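Local atomic coordinates of ribokinase (Cryptococcus neoformans var. grubii serotype A, PDB entry 6CW5), a protein that probably catalyses the ATP- and magnesium-dependent phosphorylation of D-ribose at O-5, giving D-ribose 5-phosphate for nucleotide and amino-acid synthesis or the pentose phosphate pathway. Residues Q65-D69 against G87-D91; L153-T157 against F184-L189; C282-Y286 against V321-N325. All coordinates share one frame. Where two conformers were deposited one is given. Numbering follows the deposited sequence.

How the contacts relate
The three contacts follow one another along the chain, each closing before the next opens, so none nest or cross. Contact 1 closes the excursion through helix 77-85, bringing G87-D91 back beside the start of strand 66-73. Contact 2 spans strand 167-170 and helix 178-183, and packs helix 149-161 against the loop leading into strand 191-195. Contact 3 makes the longest closure, fixing the modelled C-terminal end, V321-N325, on helix 279-292. Contacts 1 and 2 touch through a probable hydrogen bond, D69 OD2 to Y155 OH at 2.7 Å, linking strand 66-73 to helix 149-161; contact 3 stands apart, its nearest atoms about 8 Å from contact 1 and 12 Å from contact 2.

Contact 1 of 3, residues Q65-D69 against G87-D91; sequences QVELD and GVGTD
Q65 leads in an extended backbone, its CB pointing away. V66 O accepts a hydrogen bond from G89 N (2.9 Å), while water 1 joins V66 N (2.8 Å) to G87 O (2.7 Å). V66 CG1 (p rotamer) lies 4.0 Å from V88 CG2, and V66 packs on helix 51-61, where a beta-branched residue suits a buried strand. E67 is bridged to G89 (CA-CA 4.2 Å); its m-rotamer side chain folds back, E67 OE1 lying 3.4 Å from G89 C, and a CB on G89 would clash with E67 CD in the conformer given, consistent with glycine here. A hydrogen bond from L68 N to G89 O (2.9 Å) completes this single parallel bridge, between the first strand and post-helix loop of a beta-alpha-beta crossover (66-73, 77-85, 93-96). G87 ends that helix in a Schellman motif; at its phi of 100° a CB would jam against the preceding carbonyl, demanding glycine. L68, in the t rotamer, rests its CB 4.1 Å from V88 CG1. D69 points away, salt-bridged to K94.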
ATOM      1  N   GLN A  65      12.031  13.776 -19.095  1.00 34.40           N
ATOM      2  CA  GLN A  65      12.200  14.189 -17.706  1.00 31.63           C
ATOM      3  C   GLN A  65      11.599  13.119 -16.824  1.00 26.39           C
ATOM      4  O   GLN A  65      10.424  12.779 -16.991  1.00 27.24           O
ATOM      5  CB  GLN A  65      11.502  15.515 -17.437  1.00 34.17           C
ATOM      6  CG  GLN A  65      12.045  16.668 -18.225  1.00 51.77           C
ATOM      7  CD  GLN A  65      13.222  17.273 -17.528  1.00 71.18           C
ATOM      8  OE1 GLN A  65      13.069  18.217 -16.753  1.00 86.55           O
ATOM      9  NE2 GLN A  65      14.410  16.717 -17.765  1.00 71.24           N
ATOM     10  N   VAL A  66      12.386  12.573 -15.894  1.00 23.44           N
ATOM     11  CA  VAL A  66      11.895  11.447 -15.112  1.00 22.79           C
ATOM     12  C   VAL A  66      12.449  11.549 -13.705  1.00 24.37           C
ATOM     13  O   VAL A  66      13.560  12.052 -13.483  1.00 28.62           O
ATOM     14  CB  VAL A  66      12.271  10.096 -15.776  1.00 25.45           C
ATOM     15  CG1 VAL A  66      13.808   9.986 -15.967  1.00 26.74           C
ATOM     16  CG2 VAL A  66      11.705   8.947 -14.986  1.00 24.70           C
ATOM     17  N   GLU A  67      11.637  11.122 -12.748  1.00 22.93           N
ATOM     18  CA  GLU A  67      11.982  11.048 -11.329  0.53 22.92           C
ATOM     19  C   GLU A  67      11.705   9.637 -10.836  1.00 25.53           C
ATOM     20  O   GLU A  67      10.716   9.036 -11.244  1.00 25.60           O
ATOM     21  CB  GLU A  67      11.145  12.017 -10.478  0.53 22.76           C
ATOM     22  CG  GLU A  67      11.291  13.489 -10.814  0.53 28.27           C
ATOM     23  CD  GLU A  67      12.343  14.194  -9.983  0.53 31.42           C
ATOM     24  OE1 GLU A  67      12.695  13.717  -8.875  0.53 34.84           O
ATOM     25  OE2 GLU A  67      12.821  15.243 -10.456  0.53 35.36           O
ATOM     26  N   LEU A  68      12.553   9.120  -9.943  1.00 23.97           N
ATOM     27  CA  LEU A  68      12.371   7.786  -9.372  1.00 21.96           C
ATOM     28  C   LEU A  68      12.004   7.894  -7.894  1.00 23.75           C
ATOM     29  O   LEU A  68      12.634   8.659  -7.143  1.00 21.12           O
ATOM     30  CB  LEU A  68      13.639   6.942  -9.553  1.00 21.01           C
ATOM     31  CG  LEU A  68      13.592   5.536  -8.942  1.00 25.17           C
ATOM     32  CD1 LEU A  68      12.527   4.672  -9.621  1.00 25.86           C
ATOM     33  CD2 LEU A  68      14.982   4.862  -9.034  1.00 30.01           C
ATOM     34  N   ASP A  69      10.929   7.201  -7.496  1.00 18.99           N
ATOM     35  CA  ASP A  69      10.440   7.196  -6.119  1.00 18.06           C
ATOM     36  C   ASP A  69      10.620   5.771  -5.586  1.00 22.57           C
ATOM     37  O   ASP A  69      10.031   4.831  -6.116  1.00 19.74           O
ATOM     38  CB  ASP A  69       8.968   7.643  -6.091  1.00 21.00           C
ATOM     39  CG  ASP A  69       8.365   7.672  -4.702  1.00 26.25           C
ATOM     40  OD1 ASP A  69       8.838   6.965  -3.796  1.00 24.53           O
ATOM     41  OD2 ASP A  69       7.355   8.359  -4.536  1.00 27.82           O
ATOM     42  N   GLY A  87      20.552  12.022 -15.401  1.00 44.45           N
ATOM     43  CA  GLY A  87      19.478  12.992 -15.411  1.00 41.64           C
ATOM     44  C   GLY A  87      18.217  12.559 -14.692  1.00 38.82           C
ATOM     45  O   GLY A  87      17.241  13.320 -14.686  1.00 39.06           O
ATOM     46  N   VAL A  88      18.209  11.372 -14.088  1.00 31.37           N
ATOM     47  CA  VAL A  88      17.047  10.890 -13.341  1.00 28.53           C
ATOM     48  C   VAL A  88      16.963  11.631 -12.013  1.00 30.69           C
ATOM     49  O   VAL A  88      17.939  11.682 -11.254  1.00 34.74           O
ATOM     50  CB  VAL A  88      17.139   9.378 -13.115  1.00 26.32           C
ATOM     51  CG1 VAL A  88      15.964   8.870 -12.290  1.00 25.33           C
ATOM     52  CG2 VAL A  88      17.231   8.656 -14.456  1.00 29.24           C
ATOM     53  N   GLY A  89      15.797  12.201 -11.722  1.00 28.84           N
ATOM     54  CA  GLY A  89      15.621  12.873 -10.445  1.00 36.39           C
ATOM     55  C   GLY A  89      15.508  11.866  -9.317  1.00 32.91           C
ATOM     56  O   GLY A  89      14.844  10.838  -9.441  1.00 28.26           O
ATOM     57  N   THR A  90      16.184  12.161  -8.197  1.00 31.44           N
ATOM     58  CA  THR A  90      16.264  11.197  -7.104  1.00 28.16           C
ATOM     59  C   THR A  90      15.881  11.780  -5.745  1.00 30.28           C
ATOM     60  O   THR A  90      16.214  11.177  -4.716  1.00 28.18           O
ATOM     61  CB  THR A  90      17.678  10.613  -7.003  1.00 29.79           C
ATOM     62  OG1 THR A  90      18.596  11.687  -6.757  1.00 31.53           O
ATOM     63  CG2 THR A  90      18.061   9.893  -8.297  1.00 31.62           C
ATOM     64  N   ASP A  91      15.208  12.940  -5.698  1.00 28.01           N
ATOM     65  CA  ASP A  91      14.805  13.475  -4.395  1.00 32.08           C
ATOM     66  C   ASP A  91      13.951  12.481  -3.613  1.00 30.15           C
ATOM     67  O   ASP A  91      13.967  12.486  -2.379  1.00 30.50           O
ATOM     68  CB  ASP A  91      14.027  14.777  -4.547  1.00 36.54           C
ATOM     69  CG  ASP A  91      14.900  15.938  -4.950  1.00 44.55           C
ATOM     70  OD1 ASP A  91      16.127  15.733  -5.122  1.00 39.13           O
ATOM     71  OD2 ASP A  91      14.346  17.054  -5.101  1.00 45.76           O
TER
HETATM   72  O   HOH W   1      14.897  13.793 -15.890  1.00 43.91           O

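Contact 2 of 3, residues L153-T157 against F184-L189; sequences LAYLT and FPWKHL
L156, on helix 149-161, is the centre of this contact: its CB points toward F184-L189, and in the t,p rotamer the two methyls of its branched side chain reach different partners. L156 CD2 sits 3.5 Å from F184 CE2 and 4.0 Å from P185 CG, while L156 CD1 lies 3.9 Å from L189 CD1. H188 comes next, at the end of the 3-10 segment 186-188, with H188 CB 3.9 Å from L156 CG and H188 CD2 3.9 Å from T157 CA; the T157 and H188 CA atoms are 6.2 Å apart. One turn earlier in the helix, L153 extends its m,t side chain so that L153 CD2 meets P185 CD (3.4 Å) and F184 CD1 (3.7 Å). P185 centres an inverse gamma turn, and its CB points toward the helix. Helices 149-161 and 178-183 flank strand 167-170 in successive units of the Rossmann-like core. T157 OG1 satisfies itself within its helix on L153 O (2.8 Å); the contacts of L153, L156, F184, P185 and L189 make this an apolar interface.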
ATOM      1  N   LEU A 153      -0.516  -0.037  -6.189  1.00 16.25           N
ATOM      2  CA  LEU A 153      -1.952   0.239  -6.336  1.00 16.78           C
ATOM      3  C   LEU A 153      -2.285   1.684  -5.961  1.00 17.78           C
ATOM      4  O   LEU A 153      -3.115   2.339  -6.617  1.00 17.92           O
ATOM      5  CB  LEU A 153      -2.753  -0.713  -5.445  1.00 15.62           C
ATOM      6  CG  LEU A 153      -2.643  -2.183  -5.870  1.00 17.03           C
ATOM      7  CD1 LEU A 153      -3.244  -3.028  -4.769  1.00 17.10           C
ATOM      8  CD2 LEU A 153      -3.432  -2.389  -7.161  1.00 20.83           C
ATOM      9  N   ALA A 154      -1.696   2.171  -4.866  1.00 18.63           N
ATOM     10  CA  ALA A 154      -1.991   3.529  -4.411  1.00 20.43           C
ATOM     11  C   ALA A 154      -1.572   4.561  -5.453  1.00 16.38           C
ATOM     12  O   ALA A 154      -2.322   5.509  -5.741  1.00 18.21           O
ATOM     13  CB  ALA A 154      -1.290   3.782  -3.066  1.00 16.95           C
ATOM     14  N   TYR A 155      -0.374   4.407  -6.026  1.00 15.81           N
ATOM     15  CA  TYR A 155       0.087   5.390  -7.007  1.00 18.69           C
ATOM     16  C   TYR A 155      -0.734   5.322  -8.291  1.00 19.94           C
ATOM     17  O   TYR A 155      -1.099   6.360  -8.864  1.00 18.59           O
ATOM     18  CB  TYR A 155       1.558   5.165  -7.340  1.00 17.03           C
ATOM     19  CG  TYR A 155       2.514   5.711  -6.299  1.00 19.19           C
ATOM     20  CD1 TYR A 155       2.534   5.199  -5.007  1.00 19.04           C
ATOM     21  CD2 TYR A 155       3.383   6.751  -6.612  1.00 20.76           C
ATOM     22  CE1 TYR A 155       3.439   5.715  -4.059  1.00 16.84           C
ATOM     23  CE2 TYR A 155       4.277   7.255  -5.687  1.00 16.22           C
ATOM     24  CZ  TYR A 155       4.297   6.730  -4.407  1.00 18.78           C
ATOM     25  OH  TYR A 155       5.183   7.250  -3.471  1.00 21.92           O
ATOM     26  N   LEU A 156      -1.034   4.111  -8.758  1.00 18.28           N
ATOM     27  CA  LEU A 156      -1.879   3.980  -9.958  1.00 18.50           C
ATOM     28  C   LEU A 156      -3.254   4.582  -9.736  1.00 16.52           C
ATOM     29  O   LEU A 156      -3.804   5.275 -10.617  1.00 19.58           O
ATOM     30  CB  LEU A 156      -2.010   2.502 -10.348  1.00 16.97           C
ATOM     31  CG  LEU A 156      -3.003   2.209 -11.491  1.00 19.06           C
ATOM     32  CD1 LEU A 156      -2.502   2.857 -12.761  1.00 18.94           C
ATOM     33  CD2 LEU A 156      -3.120   0.699 -11.679  1.00 21.32           C
ATOM     34  N   THR A 157      -3.840   4.342  -8.567  1.00 19.43           N
ATOM     35  CA  THR A 157      -5.164   4.907  -8.283  1.00 17.60           C
ATOM     36  C   THR A 157      -5.111   6.423  -8.250  1.00 23.68           C
ATOM     37  O   THR A 157      -5.992   7.108  -8.806  1.00 22.48           O
ATOM     38  CB  THR A 157      -5.670   4.340  -6.955  1.00 19.63           C
ATOM     39  OG1 THR A 157      -5.771   2.907  -7.085  1.00 19.65           O
ATOM     40  CG2 THR A 157      -7.053   4.913  -6.621  1.00 19.53           C
ATOM     41  N   PHE A 184      -7.100  -6.217  -9.637  1.00 17.78           N
ATOM     42  CA  PHE A 184      -6.314  -5.040  -9.978  1.00 17.56           C
ATOM     43  C   PHE A 184      -7.190  -3.970 -10.630  1.00 19.63           C
ATOM     44  O   PHE A 184      -8.113  -4.289 -11.400  1.00 20.51           O
ATOM     45  CB  PHE A 184      -5.178  -5.491 -10.896  1.00 16.76           C
ATOM     46  CG  PHE A 184      -4.063  -4.501 -11.052  1.00 19.54           C
ATOM     47  CD1 PHE A 184      -2.977  -4.510 -10.173  1.00 19.97           C
ATOM     48  CD2 PHE A 184      -4.067  -3.610 -12.112  1.00 14.33           C
ATOM     49  CE1 PHE A 184      -1.929  -3.616 -10.327  1.00 20.05           C
ATOM     50  CE2 PHE A 184      -3.003  -2.711 -12.293  1.00 19.34           C
ATOM     51  CZ  PHE A 184      -1.944  -2.713 -11.393  1.00 19.31           C
ATOM     52  N   PRO A 185      -6.968  -2.679 -10.308  1.00 18.89           N
ATOM     53  CA  PRO A 185      -7.831  -1.603 -10.833  1.00 17.27           C
ATOM     54  C   PRO A 185      -7.445  -1.225 -12.260  1.00 22.07           C
ATOM     55  O   PRO A 185      -6.924  -0.154 -12.533  1.00 20.04           O
ATOM     56  CB  PRO A 185      -7.586  -0.468  -9.833  1.00 20.01           C
ATOM     57  CG  PRO A 185      -6.133  -0.663  -9.456  1.00 17.32           C
ATOM     58  CD  PRO A 185      -5.968  -2.174  -9.345  1.00 16.92           C
ATOM     59  N   TRP A 186      -7.685  -2.155 -13.193  1.00 16.79           N
ATOM     60  CA  TRP A 186      -7.338  -1.937 -14.594  1.00 20.55           C
ATOM     61  C   TRP A 186      -7.954  -0.668 -15.155  1.00 21.06           C
ATOM     62  O   TRP A 186      -7.401  -0.085 -16.095  1.00 22.36           O
ATOM     63  CB  TRP A 186      -7.799  -3.130 -15.431  1.00 18.30           C
ATOM     64  CG  TRP A 186      -7.113  -4.389 -14.960  1.00 17.16           C
ATOM     65  CD1 TRP A 186      -7.692  -5.427 -14.287  1.00 17.48           C
ATOM     66  CD2 TRP A 186      -5.724  -4.716 -15.097  1.00 17.99           C
ATOM     67  NE1 TRP A 186      -6.748  -6.384 -14.007  1.00 16.41           N
ATOM     68  CE2 TRP A 186      -5.534  -5.981 -14.497  1.00 16.08           C
ATOM     69  CE3 TRP A 186      -4.621  -4.073 -15.679  1.00 19.77           C
ATOM     70  CZ2 TRP A 186      -4.279  -6.623 -14.453  1.00 16.10           C
ATOM     71  CZ3 TRP A 186      -3.378  -4.714 -15.646  1.00 19.23           C
ATOM     72  CH2 TRP A 186      -3.218  -5.975 -15.027  1.00 20.77           C
ATOM     73  N   LYS A 187      -9.108  -0.248 -14.638  1.00 21.31           N
ATOM     74  CA  LYS A 187      -9.737   0.932 -15.221  1.00 24.87           C
ATOM     75  C   LYS A 187      -8.864   2.171 -15.115  1.00 24.53           C
ATOM     76  O   LYS A 187      -9.073   3.110 -15.888  1.00 25.72           O
ATOM     77  CB  LYS A 187     -11.098   1.209 -14.578  1.00 24.17           C
ATOM     78  CG  LYS A 187     -11.032   1.503 -13.094  1.00 21.64           C
ATOM     79  CD  LYS A 187     -12.403   1.719 -12.507  1.00 29.52           C
ATOM     80  CE  LYS A 187     -12.322   1.880 -11.002  1.00 38.09           C
ATOM     81  NZ  LYS A 187     -13.671   2.103 -10.420  1.00 44.56           N
ATOM     82  N   HIS A 188      -7.902   2.214 -14.179  1.00 19.85           N
ATOM     83  CA  HIS A 188      -7.032   3.383 -14.011  1.00 22.62           C
ATOM     84  C   HIS A 188      -5.811   3.356 -14.907  1.00 23.75           C
ATOM     85  O   HIS A 188      -5.082   4.353 -14.976  1.00 25.51           O
ATOM     86  CB  HIS A 188      -6.542   3.485 -12.550  1.00 20.43           C
ATOM     87  CG  HIS A 188      -7.648   3.738 -11.579  1.00 24.82           C
ATOM     88  ND1 HIS A 188      -8.644   4.658 -11.826  1.00 25.45           N
ATOM     89  CD2 HIS A 188      -7.926   3.192 -10.370  1.00 23.58           C
ATOM     90  CE1 HIS A 188      -9.486   4.672 -10.806  1.00 25.93           C
ATOM     91  NE2 HIS A 188      -9.067   3.797  -9.909  1.00 29.01           N
ATOM     92  N   LEU A 189      -5.571   2.251 -15.593  1.00 19.09           N
ATOM     93  CA  LEU A 189      -4.310   2.026 -16.283  1.00 18.13           C
ATOM     94  C   LEU A 189      -4.412   2.440 -17.745  1.00 27.09           C
ATOM     95  O   LEU A 189      -5.327   2.006 -18.453  1.00 22.68           O
ATOM     96  CB  LEU A 189      -3.929   0.549 -16.198  1.00 20.48           C
ATOM     97  CG  LEU A 189      -2.601   0.239 -16.836  1.00 21.82           C
ATOM     98  CD1 LEU A 189      -1.489   0.904 -16.027  1.00 19.41           C
ATOM     99  CD2 LEU A 189      -2.441  -1.298 -16.838  1.00 19.92           C
TER

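Contact 3 of 3, residues C282-Y286 against V321-N325; sequences CFAGY and VPTLN
Here the last modelled residues are pinned to a helix: the extended, non-regular segment V321-N325 lies against one side of helix 279-292, whose start carries the predicted catalytic base D281. C282 and Y286, one turn apart and joined by Y286 N to C282 O (3.0 Å), both direct CB toward the segment. C282 lies nearest V321 (CA-CA 6.1 Å), and its small, weakly polar thiol suits this buried position, C282 SG lying 4.0 Å from P322 CD and 4.3 Å from V321 CG2. C282 also touches C311, and V321 follows S320; both C311 and S320 are predicted potassium ligands, so the contact borders that probable site. Y286, with chi1 at an unusual -98°, reaches further. V321 CG1 (4.1 Å from Y286 CE2) and L324 CD1 (4.4 Å from Y286 CE1) lie at its ring edge. Its hydroxyl donates to the backbone, Y286 OH to P322 O at 2.7 Å. Proline lacks an N-H, so its carbonyl is the polar handle; between these segments, one directional bond is added to otherwise apolar packing.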
ATOM      1  N   CYS A 282      14.453  -1.477 -21.021  1.00 31.36           N
ATOM      2  CA  CYS A 282      14.806  -0.467 -22.013  1.00 34.76           C
ATOM      3  C   CYS A 282      13.599  -0.106 -22.868  1.00 36.16           C
ATOM      4  O   CYS A 282      13.250   1.070 -23.016  1.00 32.69           O
ATOM      5  CB  CYS A 282      15.948  -0.978 -22.885  1.00 40.49           C
ATOM      6  SG  CYS A 282      16.540   0.253 -24.040  1.00 47.79           S
ATOM      7  N   PHE A 283      12.936  -1.117 -23.427  1.00 28.40           N
ATOM      8  CA  PHE A 283      11.766  -0.855 -24.253  1.00 29.43           C
ATOM      9  C   PHE A 283      10.733  -0.012 -23.507  1.00 28.43           C
ATOM     10  O   PHE A 283      10.232   0.991 -24.032  1.00 28.52           O
ATOM     11  CB  PHE A 283      11.154  -2.178 -24.722  1.00 30.71           C
ATOM     12  CG  PHE A 283       9.963  -1.996 -25.605  1.00 35.01           C
ATOM     13  CD1 PHE A 283      10.122  -1.871 -26.971  1.00 38.51           C
ATOM     14  CD2 PHE A 283       8.686  -1.938 -25.072  1.00 34.50           C
ATOM     15  CE1 PHE A 283       9.016  -1.691 -27.795  1.00 40.58           C
ATOM     16  CE2 PHE A 283       7.592  -1.749 -25.884  1.00 37.86           C
ATOM     17  CZ  PHE A 283       7.761  -1.635 -27.249  1.00 36.64           C
ATOM     18  N   ALA A 284      10.423  -0.388 -22.263  1.00 29.24           N
ATOM     19  CA  ALA A 284       9.385   0.313 -21.510  1.00 28.99           C
ATOM     20  C   ALA A 284       9.725   1.788 -21.315  1.00 31.07           C
ATOM     21  O   ALA A 284       8.872   2.665 -21.493  1.00 30.23           O
ATOM     22  CB  ALA A 284       9.187  -0.361 -20.152  1.00 25.60           C
ATOM     23  N   GLY A 285      10.959   2.084 -20.904  1.00 34.08           N
ATOM     24  CA  GLY A 285      11.332   3.478 -20.717  1.00 27.23           C
ATOM     25  C   GLY A 285      11.340   4.273 -22.017  1.00 28.56           C
ATOM     26  O   GLY A 285      10.887   5.419 -22.059  1.00 30.76           O
ATOM     27  N   TYR A 286      11.852   3.680 -23.102  1.00 28.21           N
ATOM     28  CA  TYR A 286      11.782   4.360 -24.392  1.00 26.53           C
ATOM     29  C   TYR A 286      10.340   4.537 -24.857  1.00 33.73           C
ATOM     30  O   TYR A 286      10.018   5.554 -25.484  1.00 29.55           O
ATOM     31  CB  TYR A 286      12.595   3.605 -25.455  1.00 31.72           C
ATOM     32  CG  TYR A 286      13.966   4.211 -25.649  1.00 35.82           C
ATOM     33  CD1 TYR A 286      14.206   5.112 -26.687  1.00 34.43           C
ATOM     34  CD2 TYR A 286      15.007   3.927 -24.759  1.00 33.90           C
ATOM     35  CE1 TYR A 286      15.458   5.703 -26.852  1.00 36.29           C
ATOM     36  CE2 TYR A 286      16.270   4.516 -24.916  1.00 41.45           C
ATOM     37  CZ  TYR A 286      16.481   5.400 -25.966  1.00 42.52           C
ATOM     38  OH  TYR A 286      17.708   6.002 -26.139  1.00 48.30           O
ATOM     39  N   VAL A 321      21.594   0.809 -21.940  1.00 63.76           N
ATOM     40  CA  VAL A 321      20.515   1.650 -22.459  1.00 60.40           C
ATOM     41  C   VAL A 321      21.122   2.749 -23.324  1.00 67.52           C
ATOM     42  O   VAL A 321      21.869   3.599 -22.815  1.00 69.17           O
ATOM     43  CB  VAL A 321      19.666   2.249 -21.330  1.00 54.50           C
ATOM     44  CG1 VAL A 321      18.717   3.273 -21.909  1.00 50.22           C
ATOM     45  CG2 VAL A 321      18.904   1.156 -20.602  1.00 52.22           C
ATOM     46  N   PRO A 322      20.829   2.781 -24.621  1.00 69.12           N
ATOM     47  CA  PRO A 322      21.457   3.777 -25.499  1.00 73.59           C
ATOM     48  C   PRO A 322      20.901   5.176 -25.258  1.00 75.70           C
ATOM     49  O   PRO A 322      19.853   5.370 -24.637  1.00 77.07           O
ATOM     50  CB  PRO A 322      21.115   3.273 -26.905  1.00 70.57           C
ATOM     51  CG  PRO A 322      19.832   2.507 -26.724  1.00 63.81           C
ATOM     52  CD  PRO A 322      19.914   1.882 -25.351  1.00 63.90           C
ATOM     53  N   THR A 323      21.644   6.164 -25.758  1.00 69.71           N
ATOM     54  CA  THR A 323      21.159   7.533 -25.840  1.00 66.16           C
ATOM     55  C   THR A 323      20.294   7.706 -27.091  1.00 62.60           C
ATOM     56  O   THR A 323      20.246   6.844 -27.970  1.00 63.65           O
ATOM     57  CB  THR A 323      22.327   8.514 -25.864  1.00 71.83           C
ATOM     58  OG1 THR A 323      23.142   8.249 -27.013  1.00 76.55           O
ATOM     59  CG2 THR A 323      23.173   8.376 -24.597  1.00 71.15           C
ATOM     60  N   LEU A 324      19.599   8.840 -27.166  1.00 61.84           N
ATOM     61  CA  LEU A 324      18.661   9.082 -28.264  1.00 62.82           C
ATOM     62  C   LEU A 324      19.431   9.322 -29.565  1.00 71.98           C
ATOM     63  O   LEU A 324      20.159  10.312 -29.698  1.00 76.72           O
ATOM     64  CB  LEU A 324      17.756  10.261 -27.923  1.00 55.42           C
ATOM     65  CG  LEU A 324      16.665  10.598 -28.941  1.00 57.11           C
ATOM     66  CD1 LEU A 324      15.750   9.399 -29.175  1.00 51.46           C
ATOM     67  CD2 LEU A 324      15.874  11.814 -28.487  1.00 60.17           C
ATOM     68  N   ASN A 325      19.271   8.414 -30.528  1.00 74.02           N
ATOM     69  CA  ASN A 325      20.059   8.444 -31.764  1.00 76.98           C
ATOM     70  C   ASN A 325      19.214   8.134 -32.997  1.00 72.14           C
ATOM     71  O   ASN A 325      19.240   7.014 -33.508  1.00 68.31           O
ATOM     72  CB  ASN A 325      21.222   7.451 -31.674  1.00 74.57           C
ATOM     73  CG  ASN A 325      22.237   7.833 -30.612  1.00 70.00           C
ATOM     74  OD1 ASN A 325      22.891   6.971 -30.016  1.00 62.93           O
ATOM     75  ND2 ASN A 325      22.374   9.132 -30.368  1.00 73.46           N
TER